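Local coordinates for protein RV1873 (PDB 2JEK) that is of unknown function but folds into an all-helical right-handed superhelix and belongs to the DUF1810 family, at residues Pro43-Leu48 and Arg136-Leu141; Tyr57-Leu62 and Thr110-Ala115; Asn86-Arg91 and Ala127-Gly132. All coordinates share one frame; numbering follows the deposited sequence.

Contact 1. Residues Pro43-Leu48 and Arg136-Leu141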
# COMPACT_ATOMS: atom_id res chain seq x y z
N PRO A 43 1.92 1.48 -1.89
CA PRO A 43 2.38 1.20 -3.24
C PRO A 43 1.91 -0.14 -3.78
O PRO A 43 1.71 -1.09 -3.03
CB PRO A 43 3.91 1.21 -3.10
CG PRO A 43 4.16 2.00 -1.82
CD PRO A 43 3.04 1.55 -0.94
N GLN A 44 1.75 -0.19 -5.10
CA GLN A 44 1.33 -1.41 -5.79
C GLN A 44 2.31 -1.70 -6.93
O GLN A 44 3.11 -0.85 -7.32
CB GLN A 44 -0.09 -1.25 -6.33
CG GLN A 44 -0.21 -0.23 -7.46
CD GLN A 44 -1.62 -0.08 -7.97
OE1 GLN A 44 -1.83 0.25 -9.14
NE2 GLN A 44 -2.59 -0.31 -7.11
N LEU A 45 2.22 -2.91 -7.49
CA LEU A 45 3.11 -3.28 -8.58
C LEU A 45 2.95 -2.39 -9.79
O LEU A 45 1.83 -2.03 -10.18
CB LEU A 45 2.89 -4.72 -9.03
CG LEU A 45 3.52 -5.81 -8.16
CD1 LEU A 45 3.17 -7.18 -8.75
CD2 LEU A 45 5.02 -5.66 -8.06
N ARG A 46 4.08 -2.04 -10.39
CA ARG A 46 4.09 -1.32 -11.64
C ARG A 46 3.42 -2.21 -12.68
O ARG A 46 3.58 -3.44 -12.65
CB ARG A 46 5.54 -1.02 -12.03
CG ARG A 46 5.69 -0.29 -13.36
CD ARG A 46 7.12 0.20 -13.53
NE ARG A 46 7.43 1.31 -12.62
CZ ARG A 46 8.61 1.49 -12.04
NH1 ARG A 46 9.60 0.62 -12.24
NH2 ARG A 46 8.81 2.53 -11.24
N GLY A 47 2.65 -1.61 -13.57
CA GLY A 47 1.96 -2.39 -14.60
C GLY A 47 0.49 -2.55 -14.28
O GLY A 47 -0.31 -2.87 -15.16
N LEU A 48 0.11 -2.33 -13.02
CA LEU A 48 -1.30 -2.35 -12.65
C LEU A 48 -2.06 -1.08 -13.04
O LEU A 48 -3.22 -1.16 -13.44
CB LEU A 48 -1.48 -2.63 -11.16
CG LEU A 48 -1.00 -4.00 -10.70
CD1 LEU A 48 -1.09 -4.08 -9.17
CD2 LEU A 48 -1.83 -5.12 -11.35
N ARG A 136 -6.16 -10.24 -7.76
CA ARG A 136 -5.93 -11.25 -8.78
C ARG A 136 -4.74 -10.93 -9.69
O ARG A 136 -3.89 -11.78 -9.92
CB ARG A 136 -7.20 -11.37 -9.62
CG ARG A 136 -7.10 -12.38 -10.75
CD ARG A 136 -8.43 -12.52 -11.49
NE ARG A 136 -9.56 -12.74 -10.59
CZ ARG A 136 -9.77 -13.84 -9.86
NH1 ARG A 136 -8.91 -14.85 -9.88
NH2 ARG A 136 -10.84 -13.91 -9.09
N ARG A 137 -4.69 -9.70 -10.17
CA ARG A 137 -3.66 -9.28 -11.10
C ARG A 137 -2.28 -9.25 -10.44
O ARG A 137 -1.28 -9.60 -11.07
CB ARG A 137 -4.02 -7.93 -11.72
CG ARG A 137 -5.26 -7.98 -12.63
CD ARG A 137 -5.75 -6.58 -12.98
NE ARG A 137 -4.92 -5.95 -14.00
CZ ARG A 137 -4.63 -4.65 -14.04
NH1 ARG A 137 -5.07 -3.82 -13.10
NH2 ARG A 137 -3.86 -4.18 -15.02
N THR A 138 -2.23 -8.87 -9.17
CA THR A 138 -0.96 -8.88 -8.43
C THR A 138 -0.42 -10.30 -8.25
O THR A 138 0.77 -10.57 -8.44
CB THR A 138 -1.11 -8.19 -7.06
OG1 THR A 138 -1.41 -6.80 -7.26
CG2 THR A 138 0.18 -8.28 -6.25
N VAL A 139 -1.29 -11.21 -7.83
CA VAL A 139 -0.87 -12.61 -7.64
C VAL A 139 -0.32 -13.18 -8.95
O VAL A 139 0.71 -13.87 -8.95
CB VAL A 139 -2.01 -13.50 -7.07
CG1 VAL A 139 -1.58 -14.97 -6.97
CG2 VAL A 139 -2.46 -12.99 -5.70
N ALA A 140 -0.98 -12.86 -10.06
CA ALA A 140 -0.54 -13.33 -11.37
C ALA A 140 0.84 -12.78 -11.73
O ALA A 140 1.72 -13.54 -12.16
CB ALA A 140 -1.56 -13.00 -12.44
N LEU A 141 1.03 -11.47 -11.55
CA LEU A 141 2.31 -10.83 -11.87
C LEU A 141 3.46 -11.33 -11.00
O LEU A 141 4.62 -11.27 -11.41
CB LEU A 141 2.22 -9.30 -11.74
CG LEU A 141 1.51 -8.48 -12.81
CD1 LEU A 141 1.27 -7.06 -12.31
CD2 LEU A 141 2.33 -8.45 -14.11
O HOH W 1 0.39 -4.83 -6.27
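The type II beta turn from Leu45 to Leu48 lies beside helix 136-143, with Leu45 CA 6.9 Å from Thr138 CA and Leu48 CA 7.5 Å from Arg137 CA. Leu48 gives up the most surface here, and its two methyls go to different partners. Leu48 CD2 packs on Arg137 CB at 3.6 Å. The same methyl sits over the centre of one face of the Arg137 guanidinium. The Arg137 chain is bent at chi3 (77°), which swings NE out of line with the extended part. Arg137 NH1 donates to Leu48 O at 3.3 Å, in the carbonyl plane and on a lone pair. NH2 adds a weak bond to the same oxygen. In the superhelix, this contact joins the loop between helices 38-41 and 52-56 to the last helix of the chain. Leu48 CD1 approaches Thr138 OG1 to 3.3 Å, the two side chains crossing at about a right angle. That hydroxyl is hydrogen-bonded to Asp135, and it also accepts from a water that takes the N-H of Leu45. Leu45 and Leu141 lie side by side and point opposite ways, with Leu45 CD1 3.8 Å from Leu141 CB. Leu141 CD1 also touches Leu48 CD2, at 3.8 Å.

Contact 2. Residues Tyr57-Leu62 and Thr110-Ala115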
# COMPACT_ATOMS: atom_id res chain seq x y z
N TYR A 57 5.47 5.54 -9.36
CA TYR A 57 5.44 5.05 -7.98
C TYR A 57 5.12 3.57 -7.88
O TYR A 57 4.98 3.03 -6.78
CB TYR A 57 4.50 5.92 -7.12
CG TYR A 57 5.06 7.32 -6.98
CD1 TYR A 57 6.24 7.54 -6.27
CD2 TYR A 57 4.42 8.41 -7.58
CE1 TYR A 57 6.80 8.82 -6.16
CE2 TYR A 57 4.96 9.70 -7.46
CZ TYR A 57 6.14 9.89 -6.75
OH TYR A 57 6.68 11.15 -6.63
N GLY A 58 5.02 2.92 -9.04
CA GLY A 58 4.83 1.48 -9.10
C GLY A 58 6.07 0.76 -8.59
O GLY A 58 7.21 1.22 -8.79
N ILE A 59 5.85 -0.36 -7.90
CA ILE A 59 6.93 -1.21 -7.40
C ILE A 59 7.34 -2.14 -8.53
O ILE A 59 6.49 -2.77 -9.15
CB ILE A 59 6.45 -2.01 -6.17
CG1 ILE A 59 6.09 -1.05 -5.02
CG2 ILE A 59 7.48 -3.07 -5.72
CD1 ILE A 59 7.29 -0.46 -4.28
N SER A 60 8.65 -2.22 -8.80
CA SER A 60 9.12 -2.92 -10.00
C SER A 60 9.04 -4.45 -9.89
O SER A 60 8.87 -5.15 -10.89
CB SER A 60 10.56 -2.52 -10.34
OG SER A 60 11.45 -2.90 -9.31
N SER A 61 9.17 -4.96 -8.67
CA SER A 61 9.38 -6.38 -8.45
C SER A 61 9.14 -6.74 -6.99
O SER A 61 9.10 -5.86 -6.13
CB SER A 61 10.82 -6.75 -8.82
OG SER A 61 11.73 -6.14 -7.93
N LEU A 62 9.04 -8.04 -6.70
CA LEU A 62 8.98 -8.45 -5.30
C LEU A 62 10.23 -8.00 -4.52
O LEU A 62 10.13 -7.64 -3.34
CB LEU A 62 8.76 -9.97 -5.15
CG LEU A 62 8.25 -10.38 -3.76
CD1 LEU A 62 6.79 -9.95 -3.57
CD2 LEU A 62 8.42 -11.88 -3.51
N THR A 110 -1.79 -7.11 -1.04
CA THR A 110 -1.50 -8.39 -1.69
C THR A 110 0.00 -8.49 -1.96
O THR A 110 0.64 -9.50 -1.65
CB THR A 110 -2.30 -8.55 -2.98
OG1 THR A 110 -3.70 -8.55 -2.66
CG2 THR A 110 -1.96 -9.86 -3.69
N LEU A 111 0.56 -7.43 -2.53
CA LEU A 111 2.00 -7.38 -2.82
C LEU A 111 2.84 -7.54 -1.56
O LEU A 111 3.73 -8.40 -1.50
CB LEU A 111 2.33 -6.05 -3.50
CG LEU A 111 3.82 -5.72 -3.67
CD1 LEU A 111 4.53 -6.77 -4.52
CD2 LEU A 111 4.01 -4.33 -4.26
N PHE A 112 2.58 -6.72 -0.55
CA PHE A 112 3.44 -6.73 0.63
C PHE A 112 3.24 -7.99 1.47
O PHE A 112 4.18 -8.49 2.08
CB PHE A 112 3.33 -5.41 1.40
CG PHE A 112 4.01 -4.29 0.69
CD1 PHE A 112 5.40 -4.18 0.75
CD2 PHE A 112 3.30 -3.37 -0.08
CE1 PHE A 112 6.07 -3.16 0.07
CE2 PHE A 112 3.97 -2.35 -0.76
CZ PHE A 112 5.35 -2.24 -0.69
N ALA A 113 2.04 -8.56 1.44
CA ALA A 113 1.82 -9.86 2.07
C ALA A 113 2.65 -10.97 1.44
O ALA A 113 3.03 -11.92 2.13
CB ALA A 113 0.34 -10.21 2.07
N ARG A 114 2.92 -10.87 0.14
CA ARG A 114 3.72 -11.87 -0.57
C ARG A 114 5.21 -11.59 -0.42
O ARG A 114 6.04 -12.47 -0.64
CB ARG A 114 3.33 -11.93 -2.04
CG ARG A 114 1.90 -12.40 -2.33
CD ARG A 114 1.71 -13.90 -2.22
NE ARG A 114 0.33 -14.28 -2.54
CZ ARG A 114 -0.05 -15.50 -2.94
NH1 ARG A 114 0.84 -16.47 -3.09
NH2 ARG A 114 -1.33 -15.74 -3.20
N ALA A 115 5.54 -10.36 -0.04
CA ALA A 115 6.94 -9.94 0.06
C ALA A 115 7.64 -10.47 1.32
O ALA A 115 8.86 -10.64 1.33
CB ALA A 115 7.04 -8.42 -0.01
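Ile59 CD1 approaches the Phe112 ring obliquely, 4.5 Å from Phe112 CZ. Other side chains also meet this ring: Tyr68 with the planes at about 50°, and Ala65, Leu69 and Phe122. The other flat group, the guanidinium of Arg114, leads away from the contact to a salt bridge with Glu134.

The main packing is aliphatic, and no hydrogen bond crosses between 57-62 and 110-115. Leu111 has CG anti to its backbone N (chi1 170°). Its branch methyls reach two different residues. Leu111 CD2 lies 3.9 Å from Ile59 CB and nearly as close to Ile59 CG1 and CG2, so a single methyl rests on the branch point of the isoleucine. Leu111 CD1 meets Leu62 CD1 at 4.0 Å.

The contact brings the start of helix 62-70 against the C-terminal end of helix 101-115, two of the helices that build the superhelix. Ser61 is the N-cap of helix 62-70, with OG hydrogen-bonded to Glu64 N. Leu62, the first helical residue, has CG anti to its backbone N (chi1 -161°). Its side chain lies over the last turn of helix 101-115. Leu62 CD1 comes within 3.6 Å of Ala115 CA and 3.9 Å of Ala115 CB. Leu62 CD2 sits 3.8 Å from the backbone oxygen Arg114 O. The leucine thus touches backbone as well as side chain; the CA atoms of Leu62 and Ala115 are 5.9 Å apart. Leu142 of helix 136-143 touches both Leu62 and Arg114. Ala115 O is taken by Gln66 NE2, a second tie between the two helices.

Contact 3. Residues Asn86-Arg91 and Ala127-Gly132. With SO4 (sulfate ion), chain B.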
# COMPACT_ATOMS: atom_id res chain seq x y z
N ASN A 86 -6.60 -0.81 9.89
CA ASN A 86 -7.12 -1.97 10.63
C ASN A 86 -7.89 -1.58 11.89
O ASN A 86 -8.80 -2.30 12.30
CB ASN A 86 -6.02 -2.95 10.98
CG ASN A 86 -5.60 -3.79 9.79
OD1 ASN A 86 -6.37 -3.99 8.86
ND2 ASN A 86 -4.40 -4.33 9.84
N GLN A 87 -7.56 -0.42 12.45
CA GLN A 87 -8.14 0.11 13.69
C GLN A 87 -9.52 0.76 13.52
O GLN A 87 -10.27 0.89 14.49
CB GLN A 87 -7.15 1.13 14.27
CG GLN A 87 -7.41 1.59 15.68
CD GLN A 87 -6.33 2.53 16.17
OE1 GLN A 87 -6.07 3.58 15.57
NE2 GLN A 87 -5.68 2.15 17.26
N VAL A 88 -9.84 1.18 12.30
CA VAL A 88 -11.13 1.83 12.02
C VAL A 88 -12.28 0.85 12.26
O VAL A 88 -12.21 -0.31 11.87
CB VAL A 88 -11.19 2.38 10.57
CG1 VAL A 88 -12.52 3.06 10.29
CG2 VAL A 88 -10.06 3.37 10.32
N GLN A 89 -13.33 1.32 12.95
CA GLN A 89 -14.48 0.48 13.27
C GLN A 89 -15.74 0.96 12.58
O GLN A 89 -15.97 2.17 12.46
CB GLN A 89 -14.75 0.47 14.78
CG GLN A 89 -13.61 -0.07 15.61
CD GLN A 89 -13.31 -1.53 15.33
OE1 GLN A 89 -14.22 -2.34 15.15
NE2 GLN A 89 -12.03 -1.86 15.29
N GLY A 90 -16.54 0.00 12.13
CA GLY A 90 -17.87 0.28 11.60
C GLY A 90 -17.95 0.74 10.16
O GLY A 90 -19.05 0.99 9.65
N ARG A 91 -16.80 0.85 9.50
CA ARG A 91 -16.78 1.34 8.12
C ARG A 91 -16.28 0.28 7.15
O ARG A 91 -15.31 -0.43 7.45
CB ARG A 91 -15.92 2.60 8.01
CG ARG A 91 -16.52 3.82 8.68
CD ARG A 91 -15.72 5.06 8.33
NE ARG A 91 -15.95 6.14 9.28
CZ ARG A 91 -15.58 7.40 9.08
NH1 ARG A 91 -14.96 7.75 7.96
NH2 ARG A 91 -15.83 8.32 10.01
N ALA A 127 -8.21 -9.73 5.40
CA ALA A 127 -9.21 -10.56 6.08
C ALA A 127 -10.40 -9.71 6.54
O ALA A 127 -11.56 -10.11 6.40
CB ALA A 127 -8.58 -11.29 7.27
N LYS A 128 -10.11 -8.53 7.09
CA LYS A 128 -11.15 -7.70 7.68
C LYS A 128 -12.01 -7.03 6.62
O LYS A 128 -13.25 -6.93 6.76
CB LYS A 128 -10.53 -6.62 8.59
CG LYS A 128 -11.58 -5.68 9.19
CD LYS A 128 -10.99 -4.84 10.30
CE LYS A 128 -11.98 -3.78 10.77
NZ LYS A 128 -11.47 -3.03 11.95
N TYR A 129 -11.37 -6.57 5.55
CA TYR A 129 -12.01 -5.67 4.60
C TYR A 129 -12.30 -6.24 3.22
O TYR A 129 -13.10 -5.66 2.48
CB TYR A 129 -11.16 -4.42 4.44
CG TYR A 129 -11.15 -3.52 5.63
CD1 TYR A 129 -12.28 -2.75 5.95
CD2 TYR A 129 -10.01 -3.40 6.42
CE1 TYR A 129 -12.27 -1.91 7.03
CE2 TYR A 129 -9.99 -2.55 7.52
CZ TYR A 129 -11.12 -1.80 7.82
OH TYR A 129 -11.09 -0.95 8.89
N TYR A 130 -11.64 -7.34 2.86
CA TYR A 130 -11.75 -7.91 1.51
C TYR A 130 -12.12 -9.39 1.54
O TYR A 130 -11.84 -10.12 0.60
CB TYR A 130 -10.44 -7.73 0.72
CG TYR A 130 -10.09 -6.28 0.47
CD1 TYR A 130 -10.55 -5.61 -0.66
CD2 TYR A 130 -9.32 -5.57 1.39
CE1 TYR A 130 -10.24 -4.26 -0.87
CE2 TYR A 130 -9.00 -4.23 1.20
CZ TYR A 130 -9.46 -3.58 0.06
OH TYR A 130 -9.12 -2.26 -0.09
N GLY A 131 -12.71 -9.82 2.66
CA GLY A 131 -13.12 -11.23 2.81
C GLY A 131 -11.99 -12.24 2.68
O GLY A 131 -12.21 -13.39 2.29
N GLY A 132 -10.77 -11.82 3.01
CA GLY A 132 -9.59 -12.67 2.89
C GLY A 132 -9.07 -12.82 1.48
O GLY A 132 -8.14 -13.60 1.23
S SO4 B . -11.17 -5.21 14.78
O1 SO4 B . -11.70 -5.54 16.10
O2 SO4 B . -12.27 -5.05 13.83
O3 SO4 B . -10.25 -6.25 14.34
O4 SO4 B . -10.47 -3.93 14.89
O HOH W 2 -14.12 -0.41 9.79
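Tyr129, Lys128 and Asn86 carry this surface contact, where the C-terminal ends of helices 74-87 and 120-129 meet in the superhelix. Lys128 has CG anti to its backbone N (chi1 178°), and the rest of its chain is extended. Lys128 NZ donates to two backbone oxygens, Asn86 O and Val88 O, each at 2.8 Å. In both bonds the donor is tilted from the carbonyl plane, more so at Asn86. The positive charge lies at the C-terminal end of helix 74-87, which would probably suit the helix dipole. Lys128 NZ also donates to sulfate O2 at 2.9 Å; this ion is probably a crystallisation component. The Lys128 chain passes over one face of the Tyr129 ring, CG 3.8 Å above the plane and over its centre. The Tyr129 hydroxyl is hydrogen-bonded to Val85 O and accepts from a water that takes the N-H of Arg91. Arg91 O comes to the ring edge in plane, 3.4 Å from Tyr129 CE1. Asn86 OD1 lies near that plane, 4.1 Å from Tyr129 CE2. The Asn86 amide and the Tyr129 ring are only 8° from coplanar. Asn86 ND2 is hydrogen-bonded to Asp121 O. Gln89 NE2 donates to sulfate O4 at 2.6 Å.

From the N terminus, 43-48 opens the longest loop. Contact 1 closes it by tying the loop after helix 38-41 to helix 136-143. Both other contacts are nested inside it. Contact 2 runs from 57-62 to 110-115, tying the loop before helix 62-70 and the start of that helix to helix 101-115. Contact 3 opens at 86-91, within that loop, and closes at 127-132, so contacts 2 and 3 cross; it ties the ends of helices 74-87 and 120-129. Contacts 1 and 2 touch, with centres about 7 Å apart, probably through hydrogen bonds of Gln44 O and Arg46 N, each 2.8 Å from Ile59 N and O, respectively. Contact 3 is centred about 21 Å from both.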